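Local coordinates for phage-related protein (Bordetella bronchiseptica RB50, PDB 3BJQ), which is of uncertain function but is probably a phage major capsid (coat) protein, at residues N178-L187 and W217-R228. Sequence-based numbering, arbitrary orientation.
Sequences NRLMLSRKAL and WEVEEIVVGTAR
L180 and V223 show how two parallel strands share one set of backbone bonds while their side chains sort onto two faces. V223 N reaches L180 O at 2.8 Å, and L180 N, L182 N, G225 N and R184 N continue the alternation inside a mixed sheet, between strands 245-248 and 237-239; a helical crossover joins the pair.

Packing is closest on the face of L180, L182 and I222. With CG anti to the backbone N (chi1 -166°), L180 sends CD1 to W217 CE3, 3.8 Å away and oblique to the ring, while L182 CD2 meets the indole edge and its CD1 rests on I222 CG2. Helices 158-173 and 210-217 cover this layer.

The R179 end is polar but buried, save for exposed E220. R179 NH1 donates to N178 O at 3.2 Å and, weakly, to E220 OE2 at 3.5 Å, both near the guanidinium plane; E221 OE1 sits over a face, a long charge contact. R179 also pairs with D252, and E221 with K33. At the more open end the partly exposed R184 and R228 guanidinium groups stack, centres 4.1 Å apart. Several acidic and carbonyl partners thus balance R179, whereas the like-charged stack probably depends on D239, paired to R184.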
loop_
_atom_site.group_PDB
_atom_site.type_symbol
_atom_site.label_atom_id
_atom_site.label_comp_id
_atom_site.label_asym_id
_atom_site.label_seq_id
_atom_site.Cartn_x
_atom_site.Cartn_y
_atom_site.Cartn_z
ATOM N N ASN E 178 27.543 31.214 18.029
ATOM C CA ASN E 178 26.479 30.362 18.553
ATOM C C ASN E 178 26.955 29.036 19.140
ATOM O O ASN E 178 26.129 28.205 19.546
ATOM C CB ASN E 178 25.426 30.113 17.466
ATOM C CG ASN E 178 26.011 29.504 16.225
ATOM O OD1 ASN E 178 27.214 29.257 16.151
ATOM N ND2 ASN E 178 25.166 29.248 15.242
ATOM N N ARG E 179 28.270 28.847 19.188
ATOM C CA ARG E 179 28.857 27.653 19.752
ATOM C C ARG E 179 29.928 28.035 20.737
ATOM O O ARG E 179 30.841 28.759 20.377
ATOM C CB ARG E 179 29.575 26.821 18.703
ATOM C CG ARG E 179 28.731 26.215 17.682
ATOM C CD ARG E 179 27.945 25.019 18.177
ATOM N NE ARG E 179 27.192 24.535 17.032
ATOM C CZ ARG E 179 26.061 25.082 16.609
ATOM N NH1 ARG E 179 25.514 26.087 17.270
ATOM N NH2 ARG E 179 25.464 24.597 15.536
ATOM N N LEU E 180 29.835 27.526 21.959
ATOM C CA LEU E 180 30.923 27.697 22.934
ATOM C C LEU E 180 31.373 26.304 23.334
ATOM O O LEU E 180 30.555 25.508 23.767
ATOM C CB LEU E 180 30.470 28.541 24.141
ATOM C CG LEU E 180 31.560 29.099 25.087
ATOM C CD1 LEU E 180 31.121 30.423 25.694
ATOM C CD2 LEU E 180 31.863 28.116 26.163
HETATM N N MSE E 181 32.662 26.006 23.121
HETATM C CA MSE E 181 33.273 24.762 23.530
HETATM C C MSE E 181 34.041 24.977 24.845
HETATM O O MSE E 181 35.016 25.715 24.884
HETATM C CB MSE E 181 34.264 24.281 22.451
HETATM C CG MSE E 181 34.726 22.846 22.565
HETATM SE SE MSE E 181 35.930 22.389 24.006
HETATM C CE MSE E 181 37.380 23.563 23.610
ATOM N N LEU E 182 33.584 24.342 25.915
ATOM C CA LEU E 182 34.311 24.306 27.185
ATOM C C LEU E 182 34.970 22.942 27.306
ATOM O O LEU E 182 34.265 21.922 27.299
ATOM C CB LEU E 182 33.351 24.434 28.362
ATOM C CG LEU E 182 32.497 25.689 28.491
ATOM C CD1 LEU E 182 31.602 25.577 29.691
ATOM C CD2 LEU E 182 33.405 26.899 28.614
ATOM N N SER E 183 36.286 22.903 27.463
ATOM C CA SER E 183 36.932 21.643 27.767
ATOM C C SER E 183 36.498 21.205 29.161
ATOM O O SER E 183 36.114 22.015 29.982
ATOM C CB SER E 183 38.435 21.781 27.760
ATOM O OG SER E 183 38.872 22.698 28.766
ATOM N N ARG E 184 36.590 19.915 29.418
ATOM C CA ARG E 184 36.264 19.319 30.702
ATOM C C ARG E 184 36.885 20.117 31.856
ATOM O O ARG E 184 36.205 20.460 32.826
ATOM C CB ARG E 184 36.808 17.886 30.671
ATOM C CG ARG E 184 36.472 17.000 31.828
ATOM C CD ARG E 184 36.974 15.579 31.519
ATOM N NE ARG E 184 38.420 15.478 31.632
ATOM C CZ ARG E 184 39.066 14.893 32.639
ATOM N NH1 ARG E 184 38.407 14.316 33.636
ATOM N NH2 ARG E 184 40.392 14.864 32.644
ATOM N N LYS E 185 38.178 20.413 31.723
ATOM C CA LYS E 185 38.910 21.196 32.709
ATOM C C LYS E 185 38.387 22.624 32.882
ATOM O O LYS E 185 38.283 23.106 33.998
ATOM C CB LYS E 185 40.380 21.261 32.338
ATOM C CG LYS E 185 41.129 19.993 32.648
ATOM C CD LYS E 185 42.545 20.048 32.058
ATOM C CE LYS E 185 43.440 18.951 32.634
ATOM N NZ LYS E 185 42.742 17.645 32.756
ATOM N N ALA E 186 38.078 23.301 31.785
ATOM C CA ALA E 186 37.511 24.642 31.878
ATOM C C ALA E 186 36.119 24.606 32.506
ATOM O O ALA E 186 35.765 25.504 33.273
ATOM C CB ALA E 186 37.462 25.318 30.521
ATOM N N LEU E 187 35.323 23.585 32.193
ATOM C CA LEU E 187 34.008 23.439 32.846
ATOM C C LEU E 187 34.142 23.230 34.359
ATOM O O LEU E 187 33.394 23.823 35.140
ATOM C CB LEU E 187 33.173 22.318 32.226
ATOM C CG LEU E 187 31.754 22.147 32.801
ATOM C CD1 LEU E 187 30.922 23.405 32.691
ATOM C CD2 LEU E 187 31.005 20.997 32.126
ATOM N N TRP E 217 25.856 33.847 29.530
ATOM C CA TRP E 217 26.741 34.286 28.456
ATOM C C TRP E 217 26.044 34.477 27.099
ATOM O O TRP E 217 26.652 34.941 26.140
ATOM C CB TRP E 217 27.912 33.315 28.345
ATOM C CG TRP E 217 28.827 33.298 29.555
ATOM C CD1 TRP E 217 28.951 34.261 30.521
ATOM C CD2 TRP E 217 29.808 32.299 29.865
ATOM N NE1 TRP E 217 29.914 33.900 31.430
ATOM C CE2 TRP E 217 30.465 32.710 31.045
ATOM C CE3 TRP E 217 30.182 31.090 29.270
ATOM C CZ2 TRP E 217 31.471 31.957 31.636
ATOM C CZ3 TRP E 217 31.196 30.340 29.866
ATOM C CH2 TRP E 217 31.820 30.780 31.032
ATOM N N GLU E 218 24.765 34.115 27.037
ATOM C CA GLU E 218 23.929 34.305 25.857
ATOM C C GLU E 218 24.542 33.698 24.607
ATOM O O GLU E 218 24.706 34.375 23.589
ATOM C CB GLU E 218 23.613 35.790 25.641
ATOM C CG GLU E 218 22.809 36.405 26.782
ATOM C CD GLU E 218 22.564 37.900 26.608
ATOM O OE1 GLU E 218 23.041 38.497 25.602
ATOM O OE2 GLU E 218 21.888 38.485 27.492
ATOM N N VAL E 219 24.904 32.422 24.724
ATOM C CA VAL E 219 25.352 31.630 23.606
ATOM C C VAL E 219 24.320 30.532 23.396
ATOM O O VAL E 219 23.906 29.849 24.351
ATOM C CB VAL E 219 26.747 30.992 23.819
ATOM C CG1 VAL E 219 27.847 32.075 23.854
ATOM C CG2 VAL E 219 26.767 30.140 25.085
ATOM N N GLU E 220 23.947 30.344 22.136
ATOM C CA GLU E 220 22.968 29.345 21.742
ATOM C C GLU E 220 23.242 27.944 22.284
ATOM O O GLU E 220 22.351 27.285 22.799
ATOM C CB GLU E 220 22.918 29.271 20.222
ATOM C CG GLU E 220 21.809 28.416 19.659
ATOM C CD GLU E 220 21.754 28.514 18.149
ATOM O OE1 GLU E 220 21.021 29.400 17.650
ATOM O OE2 GLU E 220 22.475 27.747 17.474
ATOM N N GLU E 221 24.469 27.480 22.138
ATOM C CA GLU E 221 24.788 26.126 22.514
ATOM C C GLU E 221 26.183 26.052 23.110
ATOM O O GLU E 221 27.119 26.638 22.578
ATOM C CB GLU E 221 24.686 25.241 21.280
ATOM C CG GLU E 221 24.915 23.754 21.557
ATOM C CD GLU E 221 24.447 22.868 20.418
ATOM O OE1 GLU E 221 24.160 23.403 19.322
ATOM O OE2 GLU E 221 24.380 21.635 20.625
ATOM N N ILE E 222 26.297 25.342 24.228
ATOM C CA ILE E 222 27.580 25.077 24.868
ATOM C C ILE E 222 27.830 23.595 24.704
ATOM O O ILE E 222 26.955 22.791 25.034
ATOM C CB ILE E 222 27.562 25.448 26.387
ATOM C CG1 ILE E 222 27.354 26.947 26.560
ATOM C CG2 ILE E 222 28.883 24.970 27.107
ATOM C CD1 ILE E 222 27.430 27.454 28.021
ATOM N N VAL E 223 28.991 23.236 24.166
ATOM C CA VAL E 223 29.389 21.837 24.021
ATOM C C VAL E 223 30.625 21.609 24.889
ATOM O O VAL E 223 31.454 22.504 25.037
ATOM C CB VAL E 223 29.581 21.451 22.530
ATOM C CG1 VAL E 223 28.271 21.673 21.762
ATOM C CG2 VAL E 223 30.719 22.211 21.881
ATOM N N VAL E 224 30.703 20.436 25.525
ATOM C CA VAL E 224 31.796 20.119 26.422
ATOM C C VAL E 224 32.745 19.094 25.804
ATOM O O VAL E 224 32.316 18.016 25.397
ATOM C CB VAL E 224 31.296 19.560 27.759
ATOM C CG1 VAL E 224 32.485 19.377 28.718
ATOM C CG2 VAL E 224 30.218 20.504 28.367
ATOM N N GLY E 225 34.035 19.436 25.784
ATOM C CA GLY E 225 35.075 18.567 25.244
ATOM C C GLY E 225 35.548 17.582 26.265
ATOM O O GLY E 225 36.471 17.872 27.008
ATOM N N THR E 226 34.934 16.397 26.261
ATOM C CA THR E 226 35.173 15.368 27.276
ATOM C C THR E 226 36.124 14.233 26.830
ATOM O O THR E 226 36.721 13.573 27.677
ATOM C CB THR E 226 33.850 14.756 27.753
ATOM O OG1 THR E 226 33.120 14.271 26.627
ATOM C CG2 THR E 226 32.973 15.806 28.501
ATOM N N ALA E 227 36.261 14.017 25.517
ATOM C CA ALA E 227 37.008 12.865 24.994
ATOM C C ALA E 227 38.434 12.885 25.499
ATOM O O ALA E 227 39.023 13.941 25.670
ATOM C CB ALA E 227 36.970 12.808 23.451
ATOM N N ARG E 228 38.955 11.693 25.749
ATOM C CA ARG E 228 40.314 11.491 26.176
ATOM C C ARG E 228 40.955 10.446 25.319
ATOM O O ARG E 228 40.263 9.636 24.698
ATOM C CB ARG E 228 40.344 11.043 27.637
ATOM C CG ARG E 228 39.683 12.037 28.577
ATOM C CD ARG E 228 40.398 12.166 29.874
ATOM N NE ARG E 228 39.858 11.326 30.911
ATOM C CZ ARG E 228 40.469 11.072 32.065
ATOM N NH1 ARG E 228 41.672 11.566 32.330
ATOM N NH2 ARG E 228 39.874 10.293 32.958
#